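Local coordinates for protein maquette-3 (Escherichia coli, PDB 6Z0C) that is an artificial four-helix bundle, probably designed to hold a network of buried charged residues within a hydrophobic core, at residues L36-Q41 against E63-Q68; E73-T78 against Q126-K131; Q80-L85 against Q119-K124. All blocks are in the same frame, centred on the assembly; numbering follows the deposited sequence.

Contact 1. Residues L36-Q41 against E63-Q68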
ATOM      1  N   LEU A  36     -14.387  -3.520   8.183  1.00 35.03           N
ATOM      2  CA  LEU A  36     -15.865  -3.605   8.049  1.00 35.54           C
ATOM      3  C   LEU A  36     -16.447  -4.316   9.280  1.00 35.64           C
ATOM      4  O   LEU A  36     -17.505  -3.876   9.764  1.00 34.33           O
ATOM      5  CB  LEU A  36     -16.238  -4.312   6.741  1.00 39.27           C
ATOM      6  CG  LEU A  36     -17.717  -4.243   6.358  1.00 43.53           C
ATOM      7  CD1 LEU A  36     -18.252  -2.818   6.445  1.00 44.98           C
ATOM      8  CD2 LEU A  36     -17.941  -4.799   4.962  1.00 47.67           C
ATOM      9  N   GLN A  37     -15.773  -5.356   9.786  1.00 35.77           N
ATOM     10  CA  GLN A  37     -16.172  -6.063  11.033  1.00 36.78           C
ATOM     11  C   GLN A  37     -16.176  -5.047  12.183  1.00 35.10           C
ATOM     12  O   GLN A  37     -17.137  -5.041  12.963  1.00 34.49           O
ATOM     13  CB  GLN A  37     -15.246  -7.250  11.310  1.00 41.39           C
ATOM     14  CG  GLN A  37     -15.444  -8.407  10.339  1.00 47.37           C
ATOM     15  CD  GLN A  37     -14.465  -9.543  10.529  1.00 54.42           C
ATOM     16  OE1 GLN A  37     -13.378  -9.377  11.081  1.00 60.27           O
ATOM     17  NE2 GLN A  37     -14.846 -10.718  10.051  1.00 57.79           N
ATOM     18  N   ILE A  38     -15.161  -4.182  12.246  1.00 34.15           N
ATOM     19  CA  ILE A  38     -15.009  -3.170  13.332  1.00 34.56           C
ATOM     20  C   ILE A  38     -16.094  -2.093  13.197  1.00 31.83           C
ATOM     21  O   ILE A  38     -16.600  -1.672  14.242  1.00 32.11           O
ATOM     22  CB  ILE A  38     -13.574  -2.609  13.365  1.00 35.93           C
ATOM     23  CG1 ILE A  38     -12.644  -3.619  14.041  1.00 38.72           C
ATOM     24  CG2 ILE A  38     -13.525  -1.245  14.040  1.00 39.28           C
ATOM     25  CD1 ILE A  38     -11.173  -3.335  13.862  1.00 43.55           C
ATOM     26  N   ILE A  39     -16.465  -1.688  11.975  1.00 31.36           N
ATOM     27  CA  ILE A  39     -17.596  -0.737  11.743  1.00 32.21           C
ATOM     28  C   ILE A  39     -18.855  -1.291  12.427  1.00 31.60           C
ATOM     29  O   ILE A  39     -19.557  -0.515  13.105  1.00 30.72           O
ATOM     30  CB  ILE A  39     -17.832  -0.470  10.241  1.00 34.19           C
ATOM     31  CG1 ILE A  39     -16.721   0.404   9.652  1.00 36.98           C
ATOM     32  CG2 ILE A  39     -19.203   0.146  10.018  1.00 35.86           C
ATOM     33  CD1 ILE A  39     -16.934   0.830   8.222  1.00 39.96           C
ATOM     34  N   LYS A  40     -19.137  -2.584  12.254  1.00 30.42           N
ATOM     35  CA  LYS A  40     -20.347  -3.233  12.828  1.00 31.33           C
ATOM     36  C   LYS A  40     -20.245  -3.231  14.359  1.00 31.24           C
ATOM     37  O   LYS A  40     -21.273  -2.970  15.005  1.00 32.25           O
ATOM     38  CB  LYS A  40     -20.526  -4.637  12.246  1.00 34.02           C
ATOM     39  CG  LYS A  40     -20.798  -4.662  10.747  1.00 36.55           C
ATOM     40  CD  LYS A  40     -20.896  -6.055  10.169  1.00 41.19           C
ATOM     41  CE  LYS A  40     -22.066  -6.838  10.719  1.00 45.49           C
ATOM     42  NZ  LYS A  40     -22.316  -8.070   9.932  1.00 51.77           N
ATOM     43  N   GLN A  41     -19.049  -3.482  14.903  1.00 33.36           N
ATOM     44  CA  GLN A  41     -18.766  -3.458  16.368  1.00 35.39           C
ATOM     45  C   GLN A  41     -18.963  -2.040  16.918  1.00 34.07           C
ATOM     46  O   GLN A  41     -19.548  -1.901  18.013  1.00 34.09           O
ATOM     47  CB  GLN A  41     -17.339  -3.926  16.664  1.00 39.88           C
ATOM     48  CG  GLN A  41     -17.143  -5.430  16.576  1.00 42.20           C
ATOM     49  CD  GLN A  41     -15.727  -5.810  16.931  1.00 46.91           C
ATOM     50  OE1 GLN A  41     -14.953  -6.249  16.088  1.00 50.77           O
ATOM     51  NE2 GLN A  41     -15.367  -5.613  18.189  1.00 48.45           N
ATOM     52  N   GLU A  63     -18.410   7.728  11.586  1.00 43.22           N
ATOM     53  CA  GLU A  63     -18.383   8.570  10.353  1.00 47.75           C
ATOM     54  C   GLU A  63     -17.006   8.483   9.680  1.00 44.15           C
ATOM     55  O   GLU A  63     -16.958   8.311   8.447  1.00 46.77           O
ATOM     56  CB  GLU A  63     -18.685  10.036  10.666  1.00 51.00           C
ATOM     57  CG  GLU A  63     -20.007  10.258  11.374  1.00 53.83           C
ATOM     58  CD  GLU A  63     -20.495  11.697  11.353  1.00 59.84           C
ATOM     59  OE1 GLU A  63     -21.696  11.912  11.604  1.00 67.20           O
ATOM     60  OE2 GLU A  63     -19.674  12.600  11.084  1.00 63.95           O
ATOM     61  N   LEU A  64     -15.928   8.623  10.455  1.00 42.50           N
ATOM     62  CA  LEU A  64     -14.526   8.583   9.949  1.00 42.91           C
ATOM     63  C   LEU A  64     -14.252   7.193   9.361  1.00 39.25           C
ATOM     64  O   LEU A  64     -13.586   7.112   8.322  1.00 39.51           O
ATOM     65  CB  LEU A  64     -13.561   8.929  11.092  1.00 45.60           C
ATOM     66  CG  LEU A  64     -12.086   8.581  10.880  1.00 51.46           C
ATOM     67  CD1 LEU A  64     -11.542   9.170   9.586  1.00 55.98           C
ATOM     68  CD2 LEU A  64     -11.243   9.058  12.060  1.00 53.40           C
ATOM     69  N   GLU A  65     -14.779   6.146   9.993  1.00 38.88           N
ATOM     70  CA  GLU A  65     -14.545   4.730   9.603  1.00 40.83           C
ATOM     71  C   GLU A  65     -14.992   4.496   8.150  1.00 39.18           C
ATOM     72  O   GLU A  65     -14.255   3.816   7.401  1.00 36.29           O
ATOM     73  CB  GLU A  65     -15.278   3.802  10.571  1.00 44.12           C
ATOM     74  CG  GLU A  65     -14.558   2.491  10.803  1.00 50.32           C
ATOM     75  CD  GLU A  65     -13.311   2.575  11.660  1.00 50.87           C
ATOM     76  OE1 GLU A  65     -13.368   3.213  12.730  1.00 57.33           O
ATOM     77  OE2 GLU A  65     -12.291   1.984  11.263  1.00 66.29           O
ATOM     78  N   GLU A  66     -16.150   5.031   7.757  1.00 37.57           N
ATOM     79  CA  GLU A  66     -16.715   4.828   6.394  1.00 40.58           C
ATOM     80  C   GLU A  66     -15.759   5.444   5.362  1.00 42.51           C
ATOM     81  O   GLU A  66     -15.559   4.825   4.298  1.00 40.73           O
ATOM     82  CB  GLU A  66     -18.130   5.404   6.303  1.00 42.06           C
ATOM     83  CG  GLU A  66     -19.168   4.593   7.066  1.00 42.99           C
ATOM     84  CD  GLU A  66     -19.550   3.249   6.459  1.00 43.23           C
ATOM     85  OE1 GLU A  66     -20.253   2.474   7.143  1.00 42.52           O
ATOM     86  OE2 GLU A  66     -19.156   2.978   5.305  1.00 42.40           O
ATOM     87  N   LYS A  67     -15.163   6.597   5.684  1.00 42.09           N
ATOM     88  CA  LYS A  67     -14.183   7.302   4.814  1.00 43.84           C
ATOM     89  C   LYS A  67     -12.921   6.445   4.655  1.00 40.28           C
ATOM     90  O   LYS A  67     -12.396   6.376   3.528  1.00 40.69           O
ATOM     91  CB  LYS A  67     -13.843   8.677   5.397  1.00 46.96           C
ATOM     92  CG  LYS A  67     -15.006   9.659   5.430  1.00 51.86           C
ATOM     93  CD  LYS A  67     -14.715  10.925   6.207  1.00 57.93           C
ATOM     94  CE  LYS A  67     -15.977  11.625   6.663  1.00 62.64           C
ATOM     95  NZ  LYS A  67     -15.697  12.994   7.155  1.00 66.06           N
ATOM     96  N   GLN A  68     -12.449   5.829   5.743  1.00 39.16           N
ATOM     97  CA  GLN A  68     -11.217   4.993   5.763  1.00 40.71           C
ATOM     98  C   GLN A  68     -11.425   3.741   4.906  1.00 38.06           C
ATOM     99  O   GLN A  68     -10.470   3.332   4.221  1.00 39.66           O
ATOM    100  CB  GLN A  68     -10.847   4.602   7.192  1.00 43.07           C
ATOM    101  CG  GLN A  68     -10.400   5.782   8.041  1.00 44.78           C
ATOM    102  CD  GLN A  68     -10.093   5.380   9.462  1.00 49.15           C
ATOM    103  OE1 GLN A  68     -10.556   4.353   9.955  1.00 52.14           O
ATOM    104  NE2 GLN A  68      -9.297   6.195  10.131  1.00 50.16           N
TER

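Contact 2. Residues E73-T78 against Q126-K131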
ATOM      1  N   GLU A  73     -10.199   1.054  -0.706  1.00 37.17           N
ATOM      2  CA  GLU A  73     -10.655   0.656  -2.066  1.00 40.73           C
ATOM      3  C   GLU A  73      -9.872   1.468  -3.109  1.00 38.51           C
ATOM      4  O   GLU A  73      -9.549   0.896  -4.161  1.00 39.27           O
ATOM      5  CB  GLU A  73     -12.174   0.798  -2.194  1.00 45.10           C
ATOM      6  CG  GLU A  73     -12.951  -0.182  -1.319  1.00 49.10           C
ATOM      7  CD  GLU A  73     -12.906  -1.646  -1.740  1.00 51.77           C
ATOM      8  OE1 GLU A  73     -12.233  -1.962  -2.744  1.00 57.88           O
ATOM      9  OE2 GLU A  73     -13.550  -2.472  -1.060  1.00 53.65           O
ATOM     10  N   THR A  74      -9.549   2.734  -2.816  1.00 38.55           N
ATOM     11  CA  THR A  74      -8.644   3.586  -3.640  1.00 41.25           C
ATOM     12  C   THR A  74      -7.260   2.931  -3.740  1.00 38.41           C
ATOM     13  O   THR A  74      -6.681   2.938  -4.844  1.00 39.90           O
ATOM     14  CB  THR A  74      -8.526   5.010  -3.079  1.00 44.40           C
ATOM     15  OG1 THR A  74      -9.792   5.646  -3.253  1.00 46.37           O
ATOM     16  CG2 THR A  74      -7.446   5.832  -3.748  1.00 48.46           C
ATOM     17  N   LEU A  75      -6.738   2.405  -2.629  1.00 35.98           N
ATOM     18  CA  LEU A  75      -5.403   1.751  -2.584  1.00 36.42           C
ATOM     19  C   LEU A  75      -5.406   0.497  -3.468  1.00 34.60           C
ATOM     20  O   LEU A  75      -4.387   0.250  -4.131  1.00 32.15           O
ATOM     21  CB  LEU A  75      -5.032   1.428  -1.132  1.00 37.74           C
ATOM     22  CG  LEU A  75      -4.780   2.637  -0.228  1.00 40.77           C
ATOM     23  CD1 LEU A  75      -4.291   2.190   1.137  1.00 42.51           C
ATOM     24  CD2 LEU A  75      -3.788   3.607  -0.852  1.00 42.10           C
ATOM     25  N   GLN A  76      -6.506  -0.262  -3.487  1.00 37.38           N
ATOM     26  CA  GLN A  76      -6.672  -1.456  -4.364  1.00 38.59           C
ATOM     27  C   GLN A  76      -6.494  -1.044  -5.828  1.00 37.37           C
ATOM     28  O   GLN A  76      -5.773  -1.747  -6.560  1.00 38.12           O
ATOM     29  CB  GLN A  76      -8.045  -2.099  -4.162  1.00 43.21           C
ATOM     30  CG  GLN A  76      -8.052  -3.173  -3.088  1.00 50.03           C
ATOM     31  CD  GLN A  76      -7.611  -4.521  -3.606  1.00 55.40           C
ATOM     32  OE1 GLN A  76      -7.802  -4.854  -4.774  1.00 67.77           O
ATOM     33  NE2 GLN A  76      -7.018  -5.320  -2.732  1.00 52.75           N
ATOM     34  N   GLN A  77      -7.135   0.056  -6.230  1.00 40.06           N
ATOM     35  CA  GLN A  77      -7.095   0.589  -7.617  1.00 42.24           C
ATOM     36  C   GLN A  77      -5.678   1.099  -7.918  1.00 38.60           C
ATOM     37  O   GLN A  77      -5.196   0.862  -9.038  1.00 40.13           O
ATOM     38  CB  GLN A  77      -8.171   1.660  -7.791  1.00 45.90           C
ATOM     39  CG  GLN A  77      -9.583   1.083  -7.793  1.00 52.23           C
ATOM     40  CD  GLN A  77     -10.670   2.127  -7.696  1.00 57.71           C
ATOM     41  OE1 GLN A  77     -10.414   3.330  -7.723  1.00 66.34           O
ATOM     42  NE2 GLN A  77     -11.905   1.667  -7.581  1.00 61.52           N
ATOM     43  N   THR A  78      -5.027   1.747  -6.947  1.00 38.46           N
ATOM     44  CA  THR A  78      -3.627   2.240  -7.058  1.00 38.12           C
ATOM     45  C   THR A  78      -2.679   1.051  -7.281  1.00 35.55           C
ATOM     46  O   THR A  78      -1.824   1.147  -8.180  1.00 36.69           O
ATOM     47  CB  THR A  78      -3.239   3.087  -5.840  1.00 38.02           C
ATOM     48  OG1 THR A  78      -4.189   4.150  -5.748  1.00 39.31           O
ATOM     49  CG2 THR A  78      -1.840   3.656  -5.930  1.00 37.44           C
ATOM     50  N   GLN A 126       1.999   5.363   0.265  1.00 31.94           N
ATOM     51  CA  GLN A 126       2.641   5.431   1.608  1.00 33.63           C
ATOM     52  C   GLN A 126       1.990   6.550   2.432  1.00 32.66           C
ATOM     53  O   GLN A 126       1.656   6.288   3.603  1.00 34.84           O
ATOM     54  CB  GLN A 126       4.156   5.638   1.507  1.00 35.78           C
ATOM     55  CG  GLN A 126       4.816   5.864   2.864  1.00 37.96           C
ATOM     56  CD  GLN A 126       6.321   5.742   2.844  1.00 43.54           C
ATOM     57  OE1 GLN A 126       6.947   5.658   1.790  1.00 49.67           O
ATOM     58  NE2 GLN A 126       6.918   5.736   4.026  1.00 48.15           N
ATOM     59  N   GLN A 127       1.817   7.741   1.845  1.00 33.25           N
ATOM     60  CA  GLN A 127       1.235   8.932   2.525  1.00 34.84           C
ATOM     61  C   GLN A 127      -0.165   8.590   3.046  1.00 33.84           C
ATOM     62  O   GLN A 127      -0.472   8.936   4.205  1.00 29.35           O
ATOM     63  CB  GLN A 127       1.170  10.134   1.580  1.00 38.48           C
ATOM     64  CG  GLN A 127       2.532  10.740   1.276  1.00 44.81           C
ATOM     65  CD  GLN A 127       2.500  11.756   0.160  1.00 49.33           C
ATOM     66  OE1 GLN A 127       1.443  12.114  -0.361  1.00 56.17           O
ATOM     67  NE2 GLN A 127       3.674  12.232  -0.218  1.00 51.52           N
ATOM     68  N   LEU A 128      -0.981   7.926   2.223  1.00 35.56           N
ATOM     69  CA  LEU A 128      -2.397   7.607   2.553  1.00 34.50           C
ATOM     70  C   LEU A 128      -2.447   6.562   3.675  1.00 33.25           C
ATOM     71  O   LEU A 128      -3.261   6.744   4.611  1.00 32.95           O
ATOM     72  CB  LEU A 128      -3.117   7.138   1.287  1.00 35.73           C
ATOM     73  CG  LEU A 128      -3.285   8.206   0.203  1.00 38.32           C
ATOM     74  CD1 LEU A 128      -3.839   7.599  -1.075  1.00 39.93           C
ATOM     75  CD2 LEU A 128      -4.174   9.348   0.675  1.00 41.01           C
ATOM     76  N   VAL A 129      -1.593   5.535   3.618  1.00 30.73           N
ATOM     77  CA  VAL A 129      -1.518   4.481   4.675  1.00 32.57           C
ATOM     78  C   VAL A 129      -0.987   5.102   5.977  1.00 31.96           C
ATOM     79  O   VAL A 129      -1.550   4.794   7.054  1.00 32.13           O
ATOM     80  CB  VAL A 129      -0.670   3.272   4.232  1.00 33.10           C
ATOM     81  CG1 VAL A 129      -0.499   2.267   5.363  1.00 34.87           C
ATOM     82  CG2 VAL A 129      -1.256   2.590   3.004  1.00 33.54           C
ATOM     83  N   ALA A 130       0.062   5.927   5.896  1.00 31.29           N
ATOM     84  CA  ALA A 130       0.672   6.627   7.054  1.00 31.80           C
ATOM     85  C   ALA A 130      -0.390   7.479   7.763  1.00 31.51           C
ATOM     86  O   ALA A 130      -0.441   7.455   9.003  1.00 32.45           O
ATOM     87  CB  ALA A 130       1.839   7.470   6.601  1.00 32.74           C
ATOM     88  N   LYS A 131      -1.206   8.208   6.995  1.00 33.17           N
ATOM     89  CA  LYS A 131      -2.279   9.090   7.517  1.00 34.79           C
ATOM     90  C   LYS A 131      -3.353   8.235   8.199  1.00 33.69           C
ATOM     91  O   LYS A 131      -3.749   8.577   9.328  1.00 31.40           O
ATOM     92  CB  LYS A 131      -2.851   9.960   6.394  1.00 39.11           C
ATOM     93  CG  LYS A 131      -3.991  10.890   6.794  1.00 43.21           C
ATOM     94  CD  LYS A 131      -3.807  11.567   8.142  1.00 47.27           C
ATOM     95  CE  LYS A 131      -4.652  12.812   8.318  1.00 51.58           C
ATOM     96  NZ  LYS A 131      -6.102  12.512   8.246  1.00 54.69           N
TER

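Contact 3. Residues Q80-L85 against Q119-K124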
ATOM      1  N   GLN A  80      -3.419  -1.909  -8.486  1.00 36.23           N
ATOM      2  CA  GLN A  80      -3.772  -2.438  -9.833  1.00 39.34           C
ATOM      3  C   GLN A  80      -3.058  -1.615 -10.914  1.00 36.83           C
ATOM      4  O   GLN A  80      -2.471  -2.224 -11.822  1.00 35.33           O
ATOM      5  CB  GLN A  80      -5.288  -2.410 -10.025  1.00 44.76           C
ATOM      6  CG  GLN A  80      -5.754  -3.072 -11.313  1.00 49.14           C
ATOM      7  CD  GLN A  80      -7.259  -3.098 -11.409  1.00 57.37           C
ATOM      8  OE1 GLN A  80      -7.956  -3.443 -10.456  1.00 67.75           O
ATOM      9  NE2 GLN A  80      -7.773  -2.725 -12.571  1.00 63.69           N
ATOM     10  N   GLU A  81      -3.111  -0.283 -10.814  1.00 35.67           N
ATOM     11  CA  GLU A  81      -2.471   0.661 -11.772  1.00 37.23           C
ATOM     12  C   GLU A  81      -0.953   0.419 -11.783  1.00 34.52           C
ATOM     13  O   GLU A  81      -0.359   0.403 -12.876  1.00 32.37           O
ATOM     14  CB  GLU A  81      -2.834   2.096 -11.389  1.00 40.69           C
ATOM     15  CG  GLU A  81      -2.330   3.148 -12.359  1.00 45.56           C
ATOM     16  CD  GLU A  81      -2.680   4.574 -11.968  1.00 50.68           C
ATOM     17  OE1 GLU A  81      -3.655   4.759 -11.208  1.00 56.01           O
ATOM     18  OE2 GLU A  81      -1.974   5.497 -12.419  1.00 56.63           O
ATOM     19  N   ALA A  82      -0.348   0.216 -10.611  1.00 32.25           N
ATOM     20  CA  ALA A  82       1.087  -0.122 -10.460  1.00 31.78           C
ATOM     21  C   ALA A  82       1.389  -1.434 -11.195  1.00 32.05           C
ATOM     22  O   ALA A  82       2.428  -1.507 -11.855  1.00 31.65           O
ATOM     23  CB  ALA A  82       1.458  -0.202  -8.999  1.00 32.51           C
ATOM     24  N   GLN A  83       0.508  -2.433 -11.085  1.00 34.68           N
ATOM     25  CA  GLN A  83       0.706  -3.767 -11.717  1.00 37.85           C
ATOM     26  C   GLN A  83       0.716  -3.596 -13.243  1.00 36.85           C
ATOM     27  O   GLN A  83       1.574  -4.219 -13.899  1.00 32.70           O
ATOM     28  CB  GLN A  83      -0.352  -4.761 -11.228  1.00 43.73           C
ATOM     29  CG  GLN A  83       0.154  -6.199 -11.158  1.00 50.60           C
ATOM     30  CD  GLN A  83      -0.228  -6.917  -9.884  1.00 55.09           C
ATOM     31  OE1 GLN A  83       0.609  -7.547  -9.234  1.00 51.59           O
ATOM     32  NE2 GLN A  83      -1.501  -6.837  -9.520  1.00 57.62           N
ATOM     33  N   GLN A  84      -0.180  -2.755 -13.774  1.00 37.66           N
ATOM     34  CA  GLN A  84      -0.294  -2.448 -15.227  1.00 37.37           C
ATOM     35  C   GLN A  84       0.975  -1.722 -15.696  1.00 34.53           C
ATOM     36  O   GLN A  84       1.530  -2.118 -16.738  1.00 32.15           O
ATOM     37  CB  GLN A  84      -1.563  -1.635 -15.499  1.00 40.47           C
ATOM     38  CG  GLN A  84      -2.837  -2.461 -15.363  1.00 47.44           C
ATOM     39  CD  GLN A  84      -4.090  -1.630 -15.203  1.00 54.02           C
ATOM     40  OE1 GLN A  84      -4.051  -0.400 -15.179  1.00 59.34           O
ATOM     41  NE2 GLN A  84      -5.222  -2.308 -15.088  1.00 54.57           N
ATOM     42  N   LEU A  85       1.431  -0.711 -14.950  1.00 32.41           N
ATOM     43  CA  LEU A  85       2.675   0.048 -15.268  1.00 33.13           C
ATOM     44  C   LEU A  85       3.888  -0.885 -15.197  1.00 31.26           C
ATOM     45  O   LEU A  85       4.795  -0.733 -16.032  1.00 30.56           O
ATOM     46  CB  LEU A  85       2.827   1.219 -14.295  1.00 33.07           C
ATOM     47  CG  LEU A  85       1.803   2.342 -14.446  1.00 37.38           C
ATOM     48  CD1 LEU A  85       1.904   3.314 -13.281  1.00 38.39           C
ATOM     49  CD2 LEU A  85       1.976   3.078 -15.768  1.00 39.60           C
ATOM     50  N   GLN A 119       6.923   5.040  -8.909  1.00 32.89           N
ATOM     51  CA  GLN A 119       7.468   5.696  -7.686  1.00 35.02           C
ATOM     52  C   GLN A 119       6.435   6.679  -7.113  1.00 34.18           C
ATOM     53  O   GLN A 119       6.214   6.647  -5.885  1.00 33.49           O
ATOM     54  CB  GLN A 119       8.796   6.386  -7.999  1.00 38.65           C
ATOM     55  CG  GLN A 119       9.349   7.201  -6.839  1.00 43.00           C
ATOM     56  CD  GLN A 119      10.782   7.619  -7.062  1.00 47.90           C
ATOM     57  OE1 GLN A 119      11.360   7.406  -8.128  1.00 53.92           O
ATOM     58  NE2 GLN A 119      11.374   8.221  -6.046  1.00 51.48           N
ATOM     59  N   GLN A 120       5.831   7.518  -7.964  1.00 35.99           N
ATOM     60  CA  GLN A 120       4.829   8.545  -7.560  1.00 38.15           C
ATOM     61  C   GLN A 120       3.580   7.858  -6.981  1.00 36.96           C
ATOM     62  O   GLN A 120       3.061   8.364  -5.964  1.00 34.89           O
ATOM     63  CB  GLN A 120       4.493   9.466  -8.736  1.00 42.26           C
ATOM     64  CG  GLN A 120       5.609  10.451  -9.065  1.00 48.77           C
ATOM     65  CD  GLN A 120       5.402  11.191 -10.364  1.00 56.53           C
ATOM     66  OE1 GLN A 120       4.628  10.780 -11.230  1.00 64.01           O
ATOM     67  NE2 GLN A 120       6.110  12.297 -10.519  1.00 63.14           N
ATOM     68  N   LEU A 121       3.123   6.751  -7.583  1.00 34.81           N
ATOM     69  CA  LEU A 121       1.974   5.946  -7.074  1.00 35.54           C
ATOM     70  C   LEU A 121       2.298   5.411  -5.673  1.00 31.58           C
ATOM     71  O   LEU A 121       1.415   5.479  -4.799  1.00 33.30           O
ATOM     72  CB  LEU A 121       1.664   4.783  -8.025  1.00 37.17           C
ATOM     73  CG  LEU A 121       0.958   5.126  -9.336  1.00 40.24           C
ATOM     74  CD1 LEU A 121       0.674   3.855 -10.122  1.00 41.35           C
ATOM     75  CD2 LEU A 121      -0.336   5.894  -9.101  1.00 44.33           C
ATOM     76  N   LEU A 122       3.508   4.884  -5.470  1.00 30.52           N
ATOM     77  CA  LEU A 122       3.938   4.283  -4.175  1.00 32.49           C
ATOM     78  C   LEU A 122       4.072   5.371  -3.103  1.00 32.33           C
ATOM     79  O   LEU A 122       3.748   5.084  -1.933  1.00 32.34           O
ATOM     80  CB  LEU A 122       5.268   3.552  -4.355  1.00 33.23           C
ATOM     81  CG  LEU A 122       5.248   2.340  -5.284  1.00 35.64           C
ATOM     82  CD1 LEU A 122       6.656   1.800  -5.460  1.00 36.40           C
ATOM     83  CD2 LEU A 122       4.314   1.255  -4.767  1.00 37.13           C
ATOM     84  N   GLN A 123       4.555   6.559  -3.471  1.00 34.08           N
ATOM     85  CA  GLN A 123       4.720   7.695  -2.524  1.00 38.07           C
ATOM     86  C   GLN A 123       3.333   8.140  -2.040  1.00 37.24           C
ATOM     87  O   GLN A 123       3.169   8.304  -0.819  1.00 36.63           O
ATOM     88  CB  GLN A 123       5.539   8.816  -3.167  1.00 41.00           C
ATOM     89  CG  GLN A 123       7.023   8.487  -3.224  1.00 46.68           C
ATOM     90  CD  GLN A 123       7.846   9.526  -3.945  1.00 51.52           C
ATOM     91  OE1 GLN A 123       7.366  10.604  -4.289  1.00 62.22           O
ATOM     92  NE2 GLN A 123       9.106   9.201  -4.180  1.00 51.60           N
ATOM     93  N   LYS A 124       2.375   8.298  -2.958  1.00 38.25           N
ATOM     94  CA  LYS A 124       0.949   8.614  -2.659  1.00 39.41           C
ATOM     95  C   LYS A 124       0.392   7.525  -1.736  1.00 37.30           C
ATOM     96  O   LYS A 124      -0.187   7.862  -0.682  1.00 37.15           O
ATOM     97  CB  LYS A 124       0.164   8.721  -3.972  1.00 43.94           C
ATOM     98  CG  LYS A 124      -1.346   8.894  -3.849  1.00 50.53           C
ATOM     99  CD  LYS A 124      -2.065   8.723  -5.180  1.00 58.25           C
ATOM    100  CE  LYS A 124      -3.545   8.418  -5.055  1.00 63.30           C
ATOM    101  NZ  LYS A 124      -4.377   9.635  -5.218  1.00 69.50           N
TER

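Contact 1. Residues L36-Q41 against E63-Q68
Ile-39 lies against the aliphatic part of Glu-65, and the two side chains run alongside one another, pointing opposite ways, between segments 36-41 and 63-68. The segments run almost antiparallel (166°), their axes 10.3 Å apart. CG1 of Ile-39 makes the closest approach, 3.2 Å from Glu-65 CG, so tight for two carbons that its exact length is doubtful; Glu-65 CB follows at 3.8 Å. Ile-39 holds CG1 beside its backbone N and CG2 anti to it (chi1 -72°), which sends the ethyl arm across the interface and turns the methyl branch to Glu-66. That glutamate lies nearly perpendicular to Ile-39: its chain bends at chi2 and brings OE1 to 3.8 Å from Ile-39 CG2, with Glu-66 CD 4.0 Å from Ile-39 CD1. Glu-65 bends too, at chi2 (73°), so its methylenes face the isoleucine while the carboxylate swings toward Ile-38, whose CG2 is 4.4 Å from Glu-65 OE2. This carboxylate is buried and well provided for: OE2 forms salt bridges with Lys-35 and Lys-162, the latter on helix 152-194, and OE1 accepts from Gln-61 NE2. Ile-38 packs on Leu-158 and Val-165 of that same helix. Were Ile-39 cut back to an alanine, the Glu-65 methylenes would probably lose their packing partner, a gap opening beside them and the bent chain being less firmly held. Across these segments carbon meets carbon and carboxylate oxygen; the ionic partners come from other turns and another helix, so that apolar packing and a buried ion-pair network share one acidic side chain.

Contact 2. Residues E73-T78 against Q126-K131
Leu-75, on segment 73-78 of helix 52-99, divides its two methyls between Leu-128 and Val-129, on segment 126-131 of helix 105-144, and these two methyl contacts carry most of the interface. At the start of the second segment Gln-126 points away from Leu-75 and turns to helix 152-194, where its OE1 accepts from Gln-180 NE2. Leu-128 comes next, with CG beside the backbone N (chi1 -66°), and its CD1 lies 4.0 Å from Leu-75 CD2; the CB of Leu-128 is 4.2 Å from that same methyl. Val-129 then presents CG2, the branch beside its backbone N, at 3.6 Å from Leu-75 CD1. The valine also packs on Leu-172 and Leu-173, tying this level of the core to helix 152-194. At the end of the segment Lys-131 forms a salt bridge with Asp-135 one turn on. On the facing helix, Thr-78 OG1 donates to Thr-74 O of its own preceding turn at 2.9 Å, from above the carbonyl plane, so this oxygen carries both the hydroxyl and the helical N-H of Thr-78; Phe-125 touches Leu-75 and Thr-78. Branched aliphatic side chains packed between neighbouring antiparallel helices form the usual core layer of a four-helix bundle.

Contact 3. Residues Q80-L85 against Q119-K124
Apolar packing centres on Leu-121, which points from segment 119-124 into the face made by Glu-81, Ala-82 and Leu-85. Its CD1 meets Leu-85 CD1 at 3.4 Å, closer than methyls usually come, so the two leucines are pressed hard together where they cross at a slant. Both hold CG beside the backbone N and CD1 extended beyond it (chi2 of Leu-121 -177°), which carries the two CD1 methyls out to one another. Ala-82 has only its CB to offer, 4.3 Å from Leu-121 CD1, and this small side chain permits the methyl to settle near the backbone, 3.8 Å from Ala-82 N. The aliphatic part of Glu-81 continues the same surface, with CG 3.8 Å from Leu-121 CD1. Thr-78, one turn before Ala-82, adds its CG2 at 4.2 Å from Leu-121 CD2. Leu-121 is thus a knob in a hole lined by Thr-78, Glu-81, Ala-82 and Leu-85, the knobs-into-holes packing of coiled coils and helical bundles, here between helices running antiparallel at 162° with axes 10.1 Å apart. Contacts of a polar group with carbon fall to Glu-81. With its CG opposite the backbone N (chi1 -175°) and the rest of the chain extended, it crosses Leu-121 at about a right angle and lays its carboxylate along the exposed flank, OE2 lying 3.7 Å from Leu-121 CD2. Backbone hydrogen bonds run along each helix, as in Leu-85 N to Glu-81 O and Lys-124 N to Gln-120 O. Packing on other helices closes the inner side: Ala-82 touches Leu-21 of helix 4-48, and Leu-122, beside the knob, rests on Ala-179 and Val-183 of helix 152-194.

In the fold
Helix 52-99 is common to all three contacts. In its N-terminal part, in contact 1, it meets helix 4-48; further along, in contacts 2 and 3, it meets helix 105-144. The centres of contacts 1 and 2 are about 16 Å apart and their nearest atoms about 5 Å, while contact 1 lies about 26 Å from contact 3, centre to centre. Contacts 2 and 3 are successive levels of one helix pair, with centres about 10 Å apart, and they touch where Thr-78 CG2 lies 3.9 Å from Leu-121 O. Both segments of contact 3 fall between those of contact 2 in sequence. The potassium ion uses other residues, Gly-101, Gly-103 and Gln-200.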